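Fasciclin-1 (Drosophila melanogaster, PDB 1O70) acts as a neural cell adhesion molecule, of which this chain carries the third and fourth FAS1 domains. Local coordinates at residues S254-L259 with S265-V270; Y277-N282 with I286-P291; G36-D41 with I76-I81. All coordinates share one frame; numbering follows the deposited sequence.

Interactions 1 and 2 lie in the fourth FAS1 domain, interaction 3 in the third. Interactions 1 and 2 are consecutive antiparallel hairpins of one mixed sheet, with centres about 12 Å apart. Strands 265-273 and 276-281 are neighbours in that sheet and bring them into contact: Arg269 O and Ile280 N are 2.8 Å apart, probably hydrogen-bonded. Interaction 3 is a small buried contact of helix 37-43 with the end of helix 70-79 and the strand residue after it. Its centre is about 29 Å from that of interaction 2 and about 34 Å from that of interaction 1. The side chain of Pro291 is about 14 Å from a bound N-acetylglucosamine of a protein-attached glycan.

Interaction 1: S254-L259 with S265-V270; sequences SGSVIL and SLSIRV
Val257 and Ile268, and Leu259 and Leu266, are the hydrogen-bonded pairs of an antiparallel ladder, with Ile258 and Ser267 as the non-hydrogen-bonded pair between them. Four backbone bonds join the strands. Val257 N donates a hydrogen bond to Ile268 O at 2.7 Å. Ile268 N returns a bond to Val257 O at 3.0 Å. Leu259 N reaches Leu266 O at 2.8 Å, and Leu266 N reaches Leu259 O. At the middle pair, two CA-H...O contacts add to these. They run from Ser267 CA to Val257 O and from Ile258 CA to Leu266 O, each 3.2 Å long.

Apolar contact is made on the face that carries Val257, Leu259, Leu266 and Ile268. Here Val257 CB meets Ile268 CG1 at 4.3 Å. On the other face, Ile258 CG1 lies 4.2 Å from Ser267 OG. That hydroxyl oxygen is anti to the backbone N of Ser267 (chi1 -159°), which carries it back across toward the partner strand.

The Arg269 guanidinium forms a salt bridge with Glu271. Strand 257-260 ends the sheet within this chain, and strand 276-281 lies on the far side of strand 265-273. Phe250 and Ser251 of helix 244-253 pack on Val257, while Trp281 covers Leu266 and Ile268.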
loop_
_atom_site.group_PDB
_atom_site.type_symbol
_atom_site.label_atom_id
_atom_site.label_comp_id
_atom_site.label_asym_id
_atom_site.label_seq_id
_atom_site.Cartn_x
_atom_site.Cartn_y
_atom_site.Cartn_z
ATOM N N SER A 254 20.285 -13.227 -9.872
ATOM C CA SER A 254 20.841 -12.750 -11.131
ATOM C C SER A 254 21.489 -11.408 -10.831
ATOM O O SER A 254 21.549 -10.990 -9.674
ATOM C CB SER A 254 19.740 -12.552 -12.173
ATOM O OG SER A 254 19.161 -11.263 -12.052
ATOM N N GLY A 255 21.972 -10.730 -11.866
ATOM C CA GLY A 255 22.600 -9.437 -11.657
ATOM C C GLY A 255 21.582 -8.414 -11.188
ATOM O O GLY A 255 21.522 -8.061 -10.007
ATOM N N SER A 256 20.777 -7.933 -12.128
ATOM C CA SER A 256 19.741 -6.954 -11.831
ATOM C C SER A 256 18.383 -7.535 -12.229
ATOM O O SER A 256 18.268 -8.731 -12.490
ATOM C CB SER A 256 20.009 -5.651 -12.597
ATOM O OG SER A 256 19.949 -5.836 -14.004
ATOM N N VAL A 257 17.362 -6.685 -12.277
ATOM C CA VAL A 257 16.015 -7.109 -12.637
ATOM C C VAL A 257 15.584 -6.434 -13.930
ATOM O O VAL A 257 15.869 -5.258 -14.158
ATOM C CB VAL A 257 15.009 -6.747 -11.530
ATOM C CG1 VAL A 257 13.621 -7.237 -11.903
ATOM C CG2 VAL A 257 15.456 -7.357 -10.211
ATOM N N ILE A 258 14.900 -7.187 -14.781
ATOM C CA ILE A 258 14.433 -6.649 -16.048
ATOM C C ILE A 258 12.961 -6.956 -16.220
ATOM O O ILE A 258 12.564 -8.116 -16.329
ATOM C CB ILE A 258 15.187 -7.265 -17.227
ATOM C CG1 ILE A 258 16.686 -7.236 -16.949
ATOM C CG2 ILE A 258 14.871 -6.495 -18.498
ATOM C CD1 ILE A 258 17.507 -7.974 -17.979
ATOM N N LEU A 259 12.150 -5.911 -16.258
ATOM C CA LEU A 259 10.723 -6.094 -16.408
ATOM C C LEU A 259 10.221 -5.440 -17.680
ATOM O O LEU A 259 10.716 -4.384 -18.087
ATOM C CB LEU A 259 9.987 -5.503 -15.204
ATOM C CG LEU A 259 10.359 -5.994 -13.804
ATOM C CD1 LEU A 259 9.459 -5.302 -12.802
ATOM C CD2 LEU A 259 10.206 -7.508 -13.700
ATOM N N SER A 265 11.384 -1.838 -21.808
ATOM C CA SER A 265 11.649 -2.629 -20.612
ATOM C C SER A 265 12.204 -1.737 -19.506
ATOM O O SER A 265 12.562 -0.588 -19.744
ATOM C CB SER A 265 12.637 -3.764 -20.918
ATOM O OG SER A 265 13.914 -3.274 -21.291
ATOM N N LEU A 266 12.249 -2.271 -18.292
ATOM C CA LEU A 266 12.760 -1.544 -17.140
ATOM C C LEU A 266 13.868 -2.366 -16.504
ATOM O O LEU A 266 13.679 -3.538 -16.160
ATOM C CB LEU A 266 11.646 -1.306 -16.113
ATOM C CG LEU A 266 12.027 -0.530 -14.848
ATOM C CD1 LEU A 266 12.417 0.899 -15.215
ATOM C CD2 LEU A 266 10.858 -0.517 -13.879
ATOM N N SER A 267 15.031 -1.754 -16.354
ATOM C CA SER A 267 16.156 -2.443 -15.748
ATOM C C SER A 267 16.479 -1.727 -14.443
ATOM O O SER A 267 16.902 -0.572 -14.439
ATOM C CB SER A 267 17.362 -2.404 -16.689
ATOM O OG SER A 267 18.288 -3.433 -16.379
ATOM N N ILE A 268 16.256 -2.410 -13.334
ATOM C CA ILE A 268 16.529 -1.826 -12.039
ATOM C C ILE A 268 17.139 -2.889 -11.159
ATOM O O ILE A 268 17.290 -4.038 -11.569
ATOM C CB ILE A 268 15.237 -1.344 -11.358
ATOM C CG1 ILE A 268 14.279 -2.529 -11.200
ATOM C CG2 ILE A 268 14.607 -0.218 -12.159
ATOM C CD1 ILE A 268 13.025 -2.215 -10.432
ATOM N N ARG A 269 17.492 -2.501 -9.942
ATOM C CA ARG A 269 18.047 -3.439 -8.991
ATOM C C ARG A 269 17.424 -3.071 -7.655
ATOM O O ARG A 269 17.328 -1.891 -7.326
ATOM C CB ARG A 269 19.558 -3.302 -8.934
ATOM C CG ARG A 269 20.203 -4.413 -8.164
ATOM C CD ARG A 269 21.640 -4.099 -7.860
ATOM N NE ARG A 269 22.175 -5.073 -6.921
ATOM C CZ ARG A 269 23.345 -4.949 -6.304
ATOM N NH1 ARG A 269 24.108 -3.882 -6.529
ATOM N NH2 ARG A 269 23.759 -5.896 -5.469
ATOM N N VAL A 270 16.982 -4.070 -6.899
ATOM C CA VAL A 270 16.346 -3.822 -5.607
ATOM C C VAL A 270 17.132 -4.435 -4.452
ATOM O O VAL A 270 17.590 -5.570 -4.555
ATOM C CB VAL A 270 14.911 -4.400 -5.578
ATOM C CG1 VAL A 270 14.230 -4.035 -4.264
ATOM C CG2 VAL A 270 14.110 -3.885 -6.765
#

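Interaction 2: Y277-N282 with I286-P291; sequences YVIIWN and INVYRP
A beta hairpin of the fourth FAS1 domain brings Ile279 against Ile286 and Val278 against Asn287. Its strands, 276-281 and 284-295, are antiparallel neighbours in the mixed sheet. Ile279 and Ile286 form a hydrogen-bonded pair. Ile279 N binds Ile286 O, and Ile286 N binds Ile279 O, both at 2.8 Å. Val288 N adds a bond to Tyr277 O at 3.0 Å. Tyr277 N and Val288 O are joined through water 1. It accepts from the amide and donates to the carbonyl, and its oxygen also lies at the edge of the Tyr277 ring, in the ring plane.

On the face of Tyr277, Ile279 and Val288 the contact is apolar. Val288 CG2 is anti to its own carbonyl carbon (chi1 of CG1 -178°). From there it meets Ile279 CG1 at 3.7 Å and Tyr277 CB at 4.0 Å. The Ile279 and Val288 side chains cross at about a right angle. Pro291 CB approaches Tyr277 CD1 at 4.1 Å, also crosswise. On the opposite face Val278 and Asn287 run side by side, with Asn287 OD1 3.6 Å from Val278 CG1.

Tyr289 and Arg290 both face Val302 in a classic beta bulge, where the chain turns a corner before Pro291. Arg290 makes salt bridges with Asp168 and Glu127, and Glu127 belongs to the third FAS1 domain. Backbone bonds and apolar side-chain packing hold the hairpin together. The water stands in for a direct bond at its Tyr277 end, and the charged side chain of the bulge ties it to the preceding domain.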
loop_
_atom_site.group_PDB
_atom_site.type_symbol
_atom_site.label_atom_id
_atom_site.label_comp_id
_atom_site.label_asym_id
_atom_site.label_seq_id
_atom_site.Cartn_x
_atom_site.Cartn_y
_atom_site.Cartn_z
ATOM N N TYR A 277 12.993 -1.218 1.444
ATOM C CA TYR A 277 13.485 -1.718 0.161
ATOM C C TYR A 277 13.993 -0.513 -0.616
ATOM O O TYR A 277 13.427 0.571 -0.495
ATOM C CB TYR A 277 12.370 -2.403 -0.637
ATOM C CG TYR A 277 11.890 -3.704 -0.049
ATOM C CD1 TYR A 277 10.847 -3.736 0.874
ATOM C CD2 TYR A 277 12.486 -4.907 -0.411
ATOM C CE1 TYR A 277 10.411 -4.943 1.424
ATOM C CE2 TYR A 277 12.060 -6.112 0.132
ATOM C CZ TYR A 277 11.027 -6.128 1.047
ATOM O OH TYR A 277 10.620 -7.325 1.598
ATOM N N VAL A 278 15.051 -0.691 -1.403
ATOM C CA VAL A 278 15.602 0.417 -2.185
ATOM C C VAL A 278 15.702 0.048 -3.663
ATOM O O VAL A 278 16.018 -1.092 -4.021
ATOM C CB VAL A 278 17.022 0.824 -1.713
ATOM C CG1 VAL A 278 17.358 2.211 -2.224
ATOM C CG2 VAL A 278 17.108 0.781 -0.210
ATOM N N ILE A 279 15.436 1.028 -4.516
ATOM C CA ILE A 279 15.496 0.835 -5.954
ATOM C C ILE A 279 16.666 1.591 -6.560
ATOM O O ILE A 279 16.830 2.800 -6.358
ATOM C CB ILE A 279 14.193 1.309 -6.642
ATOM C CG1 ILE A 279 13.066 0.314 -6.347
ATOM C CG2 ILE A 279 14.420 1.464 -8.137
ATOM C CD1 ILE A 279 11.731 0.707 -6.909
ATOM N N ILE A 280 17.476 0.863 -7.313
ATOM C CA ILE A 280 18.621 1.443 -7.975
ATOM C C ILE A 280 18.293 1.435 -9.453
ATOM O O ILE A 280 18.203 0.382 -10.079
ATOM C CB ILE A 280 19.878 0.613 -7.669
ATOM C CG1 ILE A 280 20.161 0.684 -6.160
ATOM C CG2 ILE A 280 21.068 1.131 -8.473
ATOM C CD1 ILE A 280 21.195 -0.296 -5.664
ATOM N N TRP A 281 18.064 2.622 -9.987
ATOM C CA TRP A 281 17.731 2.804 -11.390
ATOM C C TRP A 281 18.803 3.725 -11.937
ATOM O O TRP A 281 18.968 4.840 -11.442
ATOM C CB TRP A 281 16.371 3.479 -11.517
ATOM C CG TRP A 281 15.995 3.820 -12.913
ATOM C CD1 TRP A 281 15.664 2.952 -13.911
ATOM C CD2 TRP A 281 15.878 5.139 -13.466
ATOM N NE1 TRP A 281 15.338 3.652 -15.055
ATOM C CE2 TRP A 281 15.457 4.990 -14.807
ATOM C CE3 TRP A 281 16.078 6.427 -12.954
ATOM C CZ2 TRP A 281 15.244 6.083 -15.644
ATOM C CZ3 TRP A 281 15.863 7.521 -13.791
ATOM C CH2 TRP A 281 15.445 7.337 -15.123
ATOM N N ASN A 282 19.520 3.272 -12.958
ATOM C CA ASN A 282 20.599 4.063 -13.528
ATOM C C ASN A 282 21.566 4.475 -12.411
ATOM O O ASN A 282 22.139 3.625 -11.730
ATOM C CB ASN A 282 20.054 5.306 -14.233
ATOM C CG ASN A 282 19.308 4.971 -15.513
ATOM O OD1 ASN A 282 19.412 3.858 -16.034
ATOM N ND2 ASN A 282 18.559 5.942 -16.034
ATOM N N ILE A 286 16.412 5.270 -5.168
ATOM C CA ILE A 286 15.123 5.714 -4.663
ATOM C C ILE A 286 14.544 4.743 -3.634
ATOM O O ILE A 286 14.428 3.542 -3.888
ATOM C CB ILE A 286 14.083 5.866 -5.811
ATOM C CG1 ILE A 286 14.492 6.982 -6.773
ATOM C CG2 ILE A 286 12.703 6.184 -5.229
ATOM C CD1 ILE A 286 15.417 6.555 -7.876
ATOM N N ASN A 287 14.155 5.276 -2.479
ATOM C CA ASN A 287 13.576 4.447 -1.433
ATOM C C ASN A 287 12.131 4.111 -1.762
ATOM O O ASN A 287 11.381 4.956 -2.264
ATOM C CB ASN A 287 13.612 5.160 -0.078
ATOM C CG ASN A 287 15.015 5.295 0.478
ATOM O OD1 ASN A 287 15.914 4.512 0.151
ATOM N ND2 ASN A 287 15.204 6.275 1.348
ATOM N N VAL A 288 11.751 2.866 -1.495
ATOM C CA VAL A 288 10.386 2.423 -1.722
ATOM C C VAL A 288 9.631 2.752 -0.427
ATOM O O VAL A 288 9.808 2.081 0.584
ATOM C CB VAL A 288 10.337 0.894 -1.999
ATOM C CG1 VAL A 288 8.907 0.459 -2.278
ATOM C CG2 VAL A 288 11.232 0.543 -3.172
ATOM N N TYR A 289 8.808 3.797 -0.463
ATOM C CA TYR A 289 8.052 4.239 0.710
ATOM C C TYR A 289 6.949 3.272 1.153
ATOM O O TYR A 289 6.820 2.974 2.337
ATOM C CB TYR A 289 7.456 5.623 0.449
ATOM C CG TYR A 289 6.761 6.218 1.642
ATOM C CD1 TYR A 289 7.466 6.508 2.811
ATOM C CD2 TYR A 289 5.393 6.478 1.613
ATOM C CE1 TYR A 289 6.821 7.041 3.930
ATOM C CE2 TYR A 289 4.739 7.013 2.727
ATOM C CZ TYR A 289 5.461 7.290 3.881
ATOM O OH TYR A 289 4.817 7.807 4.986
ATOM N N ARG A 290 6.132 2.807 0.218
ATOM C CA ARG A 290 5.085 1.844 0.547
ATOM C C ARG A 290 5.247 0.691 -0.435
ATOM O O ARG A 290 4.860 0.790 -1.607
ATOM C CB ARG A 290 3.691 2.456 0.386
ATOM C CG ARG A 290 3.233 3.326 1.544
ATOM C CD ARG A 290 2.000 4.101 1.162
ATOM N NE ARG A 290 0.905 3.223 0.764
ATOM C CZ ARG A 290 -0.120 3.622 0.017
ATOM N NH1 ARG A 290 -0.175 4.884 -0.411
ATOM N NH2 ARG A 290 -1.081 2.762 -0.297
ATOM N N PRO A 291 5.863 -0.400 0.017
ATOM C CA PRO A 291 6.035 -1.531 -0.888
ATOM C C PRO A 291 4.818 -2.436 -0.880
ATOM O O PRO A 291 4.048 -2.471 0.081
ATOM C CB PRO A 291 7.233 -2.245 -0.301
ATOM C CG PRO A 291 6.990 -2.069 1.169
ATOM C CD PRO A 291 6.662 -0.585 1.240
HETATM O O HOH W 1 10.443 -0.315 1.677
#

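Interaction 3: G36-D41 with I76-I81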
loop_
_atom_site.group_PDB
_atom_site.type_symbol
_atom_site.label_atom_id
_atom_site.label_comp_id
_atom_site.label_asym_id
_atom_site.label_seq_id
_atom_site.Cartn_x
_atom_site.Cartn_y
_atom_site.Cartn_z
ATOM N N GLY A 36 -4.395 -21.107 14.982
ATOM C CA GLY A 36 -4.517 -20.797 16.391
ATOM C C GLY A 36 -3.197 -20.188 16.813
ATOM O O GLY A 36 -3.083 -19.579 17.880
ATOM N N ALA A 37 -2.192 -20.362 15.954
ATOM C CA ALA A 37 -0.846 -19.834 16.196
ATOM C C ALA A 37 -0.941 -18.324 16.380
ATOM O O ALA A 37 -0.158 -17.711 17.111
ATOM C CB ALA A 37 0.066 -20.159 15.015
ATOM N N VAL A 38 -1.914 -17.736 15.696
ATOM C CA VAL A 38 -2.142 -16.309 15.775
ATOM C C VAL A 38 -2.419 -15.917 17.224
ATOM O O VAL A 38 -1.850 -14.955 17.743
ATOM C CB VAL A 38 -3.343 -15.906 14.897
ATOM C CG1 VAL A 38 -3.687 -14.448 15.122
ATOM C CG2 VAL A 38 -3.027 -16.177 13.430
ATOM N N LEU A 39 -3.290 -16.675 17.879
ATOM C CA LEU A 39 -3.648 -16.395 19.261
ATOM C C LEU A 39 -2.417 -16.413 20.173
ATOM O O LEU A 39 -2.351 -15.669 21.153
ATOM C CB LEU A 39 -4.702 -17.410 19.732
ATOM C CG LEU A 39 -5.554 -17.191 21.002
ATOM C CD1 LEU A 39 -4.763 -17.557 22.239
ATOM C CD2 LEU A 39 -6.046 -15.750 21.067
ATOM N N ASP A 40 -1.432 -17.245 19.844
ATOM C CA ASP A 40 -0.224 -17.327 20.658
ATOM C C ASP A 40 0.586 -16.043 20.613
ATOM O O ASP A 40 1.045 -15.548 21.646
ATOM C CB ASP A 40 0.660 -18.496 20.210
ATOM C CG ASP A 40 0.079 -19.847 20.595
ATOM O OD1 ASP A 40 -0.440 -19.955 21.738
ATOM O OD2 ASP A 40 0.155 -20.788 19.763
ATOM N N ASP A 41 0.776 -15.516 19.408
ATOM C CA ASP A 41 1.535 -14.284 19.233
ATOM C C ASP A 41 0.842 -13.103 19.902
ATOM O O ASP A 41 1.495 -12.239 20.499
ATOM C CB ASP A 41 1.740 -14.002 17.744
ATOM C CG ASP A 41 2.629 -15.035 17.079
ATOM O OD1 ASP A 41 3.682 -15.379 17.665
ATOM O OD2 ASP A 41 2.279 -15.497 15.975
ATOM N N ILE A 76 -3.026 -12.519 6.645
ATOM C CA ILE A 76 -4.042 -11.491 6.643
ATOM C C ILE A 76 -4.387 -11.143 8.080
ATOM O O ILE A 76 -4.408 -9.972 8.456
ATOM C CB ILE A 76 -5.281 -11.980 5.891
ATOM C CG1 ILE A 76 -4.934 -12.097 4.404
ATOM C CG2 ILE A 76 -6.462 -11.052 6.149
ATOM C CD1 ILE A 76 -6.075 -12.532 3.517
ATOM N N LEU A 77 -4.636 -12.167 8.889
ATOM C CA LEU A 77 -4.950 -11.948 10.293
ATOM C C LEU A 77 -3.827 -11.179 10.980
ATOM O O LEU A 77 -4.086 -10.199 11.681
ATOM C CB LEU A 77 -5.166 -13.284 11.014
ATOM C CG LEU A 77 -6.482 -14.043 10.769
ATOM C CD1 LEU A 77 -6.335 -15.470 11.257
ATOM C CD2 LEU A 77 -7.638 -13.346 11.484
ATOM N N ASN A 78 -2.584 -11.603 10.766
ATOM C CA ASN A 78 -1.444 -10.954 11.400
ATOM C C ASN A 78 -1.278 -9.466 11.135
ATOM O O ASN A 78 -0.778 -8.748 11.998
ATOM C CB ASN A 78 -0.147 -11.658 11.024
ATOM C CG ASN A 78 -0.088 -13.070 11.545
ATOM O OD1 ASN A 78 -0.578 -13.365 12.630
ATOM N ND2 ASN A 78 0.525 -13.957 10.773
ATOM N N MET A 79 -1.681 -8.991 9.960
ATOM C CA MET A 79 -1.523 -7.575 9.673
ATOM C C MET A 79 -2.596 -6.725 10.349
ATOM O O MET A 79 -2.512 -5.495 10.349
ATOM C CB MET A 79 -1.490 -7.309 8.160
ATOM C CG MET A 79 -2.744 -7.657 7.412
ATOM S SD MET A 79 -2.658 -7.173 5.659
ATOM C CE MET A 79 -1.524 -8.424 4.998
ATOM N N HIS A 80 -3.601 -7.378 10.936
ATOM C CA HIS A 80 -4.660 -6.661 11.650
ATOM C C HIS A 80 -4.253 -6.538 13.114
ATOM O O HIS A 80 -4.996 -5.981 13.919
ATOM C CB HIS A 80 -5.990 -7.411 11.594
ATOM C CG HIS A 80 -6.716 -7.289 10.290
ATOM N ND1 HIS A 80 -6.455 -8.104 9.210
ATOM C CD2 HIS A 80 -7.731 -6.476 9.909
ATOM C CE1 HIS A 80 -7.282 -7.806 8.223
ATOM N NE2 HIS A 80 -8.068 -6.821 8.622
ATOM N N ILE A 81 -3.072 -7.059 13.457
ATOM C CA ILE A 81 -2.584 -7.033 14.838
ATOM C C ILE A 81 -1.353 -6.142 15.061
ATOM O O ILE A 81 -0.214 -6.527 14.767
ATOM C CB ILE A 81 -2.240 -8.459 15.335
ATOM C CG1 ILE A 81 -3.425 -9.400 15.110
ATOM C CG2 ILE A 81 -1.900 -8.428 16.806
ATOM C CD1 ILE A 81 -3.071 -10.867 15.325
HETATM O O HOH W 2 0.688 -15.588 14.096
#
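Val38 is the residue of helix 37-43 that meets Leu77, Asn78 and Ile81. Its two methyls divide the work. CG1 is anti to the backbone N (chi1 173°) and touches Ile81 CD1 at 3.6 Å. CG2 lies beside the backbone N and touches Leu77 CD1 at 4.0 Å. The Val38 and Leu77 side chains cross at about a right angle. Ile81 arrives with its far end: CD1, the last carbon of the side chain, makes the touch.

The Asn78 side chain swings toward the helix, although its CB bond does not point there. Its CG is anti to the carbonyl carbon (chi1 -65°), and OD1 comes to rest 3.8 Å from Val38 CG2. The same oxygen accepts a hydrogen bond from water 2 at 2.9 Å. That water also donates to Asp41 OD2, giving a polar bridge beside the apolar contact. With an alanine here in place of Val38, CG1 and CG2 are gone, which is likely to leave Ile81 CD1 and Leu77 CD1 without this partner and open a gap between helix 37-43 and the 76-81 segment.

Within 76-81, His80 ND1 donates to Ile76 O at 2.9 Å from above the carbonyl plane. Helix 21-33 closes the contact: Ile31 packs on Val38, and Phe27, Val30 and Ile31 on Leu77. Val48 of strand 48-53 and Val105 cover Ile81.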